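Local coordinates for protein acetyltransferase (Sinorhizobium meliloti, PDB 4JXR) that probably transfers an acyl group from acetyl-CoA, which it binds, to an acceptor, as a phosphinothricin acetyltransferase-like member of the GNAT superfamily, at residues A74-R78 with T79-F83. Sequence-based numbering, arbitrary orientation. Where two conformers were deposited one is given.
Sequences AFRNR and TAYRF
The first torsions of F75 and Y81 bring their rings into contact. CG of F75 is anti to the backbone N (chi1 170°). CG of Y81 lies beside its own backbone N instead. The result is a T-shaped stack in which the edge of F75 faces the Y81 ring. The planes stand at 76° and the centroids are 5.4 Å apart. F75 CD2 lies over one face of the tyrosine, toward its rim, 4.0 Å from Y81 CE1. The phenol oxygen in turn sits at the edge of the F75 ring, close to CE2.

R76 runs alongside Y81 and points the same way, with its chain extended from CG to NE. Its CB packs 3.7 Å from Y81 CD2, and CD follows near CE2. The two polar ends share one water, which lies in both the guanidinium and the ring planes. It accepts a hydrogen bond from R76 NH1 (2.9 Å) and lies 2.7 Å from Y81 OH. R76 NH2 forms a salt bridge with E86 of the second subunit, so the guanidinium is bonded at both terminal nitrogens.

A backbone bond closes the turn. Y81 N donates to R78 O at 2.9 Å, with a bent N-H...O angle of 141°. One residue on, T79 O accepts from both R82 N and R82 NH1, which approach from opposite faces of its carbonyl plane. R82 NH2 also pairs with D181, and T79 OG1 bonds to Y184 O, so the C-terminal tail packs against this loop. Y32 of the second subunit makes another edge-to-face contact with Y81. The whole is a connection between antiparallel strands 66-74 and 84-91 of the GNAT sheet, with a short 3-10 segment placed at the dimer interface.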
loop_
_atom_site.group_PDB
_atom_site.type_symbol
_atom_site.label_atom_id
_atom_site.label_comp_id
_atom_site.label_asym_id
_atom_site.label_seq_id
_atom_site.Cartn_x
_atom_site.Cartn_y
_atom_site.Cartn_z
ATOM N N ALA A 74 -9.546 -1.742 2.231
ATOM C CA ALA A 74 -8.428 -2.602 1.859
ATOM C C ALA A 74 -7.110 -1.919 2.155
ATOM O O ALA A 74 -6.955 -0.713 1.948
ATOM C CB ALA A 74 -8.483 -2.911 0.394
ATOM N N PHE A 75 -6.117 -2.718 2.527
ATOM C CA PHE A 75 -4.727 -2.274 2.458
ATOM C C PHE A 75 -4.327 -2.129 0.971
ATOM O O PHE A 75 -3.840 -1.093 0.548
ATOM C CB PHE A 75 -3.859 -3.328 3.149
ATOM C CG PHE A 75 -2.394 -3.100 2.942
ATOM C CD1 PHE A 75 -1.763 -2.027 3.479
ATOM C CD2 PHE A 75 -1.630 -3.966 2.204
ATOM C CE1 PHE A 75 -0.414 -1.778 3.252
ATOM C CE2 PHE A 75 -0.289 -3.739 1.962
ATOM C CZ PHE A 75 0.324 -2.633 2.467
ATOM N N ARG A 76 -4.554 -3.172 0.197
ATOM C CA ARG A 76 -4.481 -3.210 -1.243
ATOM C C ARG A 76 -5.610 -4.123 -1.711
ATOM O O ARG A 76 -5.902 -5.106 -1.080
ATOM C CB ARG A 76 -3.136 -3.752 -1.763
ATOM C CG ARG A 76 -1.987 -2.844 -1.499
ATOM C CD ARG A 76 -0.583 -3.277 -1.960
ATOM N NE ARG A 76 0.301 -2.115 -1.947
ATOM C CZ ARG A 76 1.577 -2.112 -2.351
ATOM N NH1 ARG A 76 2.199 -3.234 -2.667
ATOM N NH2 ARG A 76 2.231 -0.984 -2.398
ATOM N N ASN A 77 -6.284 -3.738 -2.777
ATOM C CA ASN A 77 -7.467 -4.480 -3.231
ATOM C C ASN A 77 -7.100 -5.607 -4.201
ATOM O O ASN A 77 -7.725 -5.750 -5.231
ATOM C CB ASN A 77 -8.450 -3.524 -3.879
ATOM C CG ASN A 77 -7.886 -2.897 -5.111
ATOM O OD1 ASN A 77 -6.783 -3.118 -5.478
ATOM N ND2 ASN A 77 -8.700 -2.132 -5.782
ATOM N N ARG A 78 -6.111 -6.413 -3.868
ATOM C CA ARG A 78 -5.731 -7.618 -4.590
ATOM C C ARG A 78 -6.286 -8.809 -3.814
ATOM O O ARG A 78 -6.397 -8.808 -2.577
ATOM C CB ARG A 78 -4.238 -7.773 -4.808
ATOM C CG ARG A 78 -3.491 -6.684 -5.636
ATOM C CD ARG A 78 -4.252 -6.127 -6.845
ATOM N NE ARG A 78 -3.397 -5.364 -7.785
ATOM C CZ ARG A 78 -3.824 -4.807 -8.917
ATOM N NH1 ARG A 78 -2.979 -4.152 -9.718
ATOM N NH2 ARG A 78 -5.102 -4.876 -9.254
ATOM N N THR A 79 -6.669 -9.819 -4.586
ATOM C CA THR A 79 -7.378 -10.971 -4.094
ATOM C C THR A 79 -6.826 -11.538 -2.799
ATOM O O THR A 79 -7.571 -11.784 -1.841
ATOM C CB THR A 79 -7.443 -12.058 -5.171
ATOM O OG1 THR A 79 -7.917 -11.509 -6.377
ATOM C CG2 THR A 79 -8.324 -13.214 -4.709
ATOM N N ALA A 80 -5.526 -11.816 -2.751
ATOM C CA ALA A 80 -4.990 -12.501 -1.595
ATOM C C ALA A 80 -5.027 -11.679 -0.327
ATOM O O ALA A 80 -4.891 -12.235 0.733
ATOM C CB ALA A 80 -3.626 -13.060 -1.868
ATOM N N TYR A 81 -5.179 -10.348 -0.436
ATOM C CA TYR A 81 -5.306 -9.467 0.705
ATOM C C TYR A 81 -6.725 -9.332 1.237
ATOM O O TYR A 81 -6.987 -8.528 2.112
ATOM C CB TYR A 81 -4.797 -8.064 0.381
ATOM C CG TYR A 81 -3.319 -7.876 0.220
ATOM C CD1 TYR A 81 -2.438 -8.115 1.272
ATOM C CD2 TYR A 81 -2.787 -7.341 -0.942
ATOM C CE1 TYR A 81 -1.089 -7.747 1.171
ATOM C CE2 TYR A 81 -1.417 -7.010 -1.065
ATOM C CZ TYR A 81 -0.601 -7.246 -0.014
ATOM O OH TYR A 81 0.750 -6.903 -0.097
ATOM N N ARG A 82 -7.691 -10.125 0.724
ATOM C CA ARG A 82 -9.088 -9.836 1.051
ATOM C C ARG A 82 -9.441 -9.981 2.523
ATOM O O ARG A 82 -10.426 -9.364 2.959
ATOM C CB ARG A 82 -10.031 -10.668 0.176
ATOM C CG ARG A 82 -9.954 -12.175 0.386
ATOM C CD ARG A 82 -10.608 -12.885 -0.795
ATOM N NE ARG A 82 -10.588 -14.343 -0.715
ATOM C CZ ARG A 82 -9.539 -15.108 -0.996
ATOM N NH1 ARG A 82 -8.397 -14.572 -1.376
ATOM N NH2 ARG A 82 -9.655 -16.433 -0.921
ATOM N N PHE A 83 -8.702 -10.751 3.289
ATOM C CA PHE A 83 -8.957 -10.911 4.724
ATOM C C PHE A 83 -8.228 -9.885 5.576
ATOM O O PHE A 83 -8.323 -9.933 6.809
ATOM C CB PHE A 83 -8.593 -12.330 5.192
ATOM C CG PHE A 83 -9.363 -13.371 4.430
ATOM C CD1 PHE A 83 -10.681 -13.607 4.678
ATOM C CD2 PHE A 83 -8.746 -14.077 3.405
ATOM C CE1 PHE A 83 -11.389 -14.531 3.880
ATOM C CE2 PHE A 83 -9.456 -14.986 2.628
ATOM C CZ PHE A 83 -10.747 -15.206 2.880
HETATM O O HOH W 1 1.491 -6.024 -2.578
#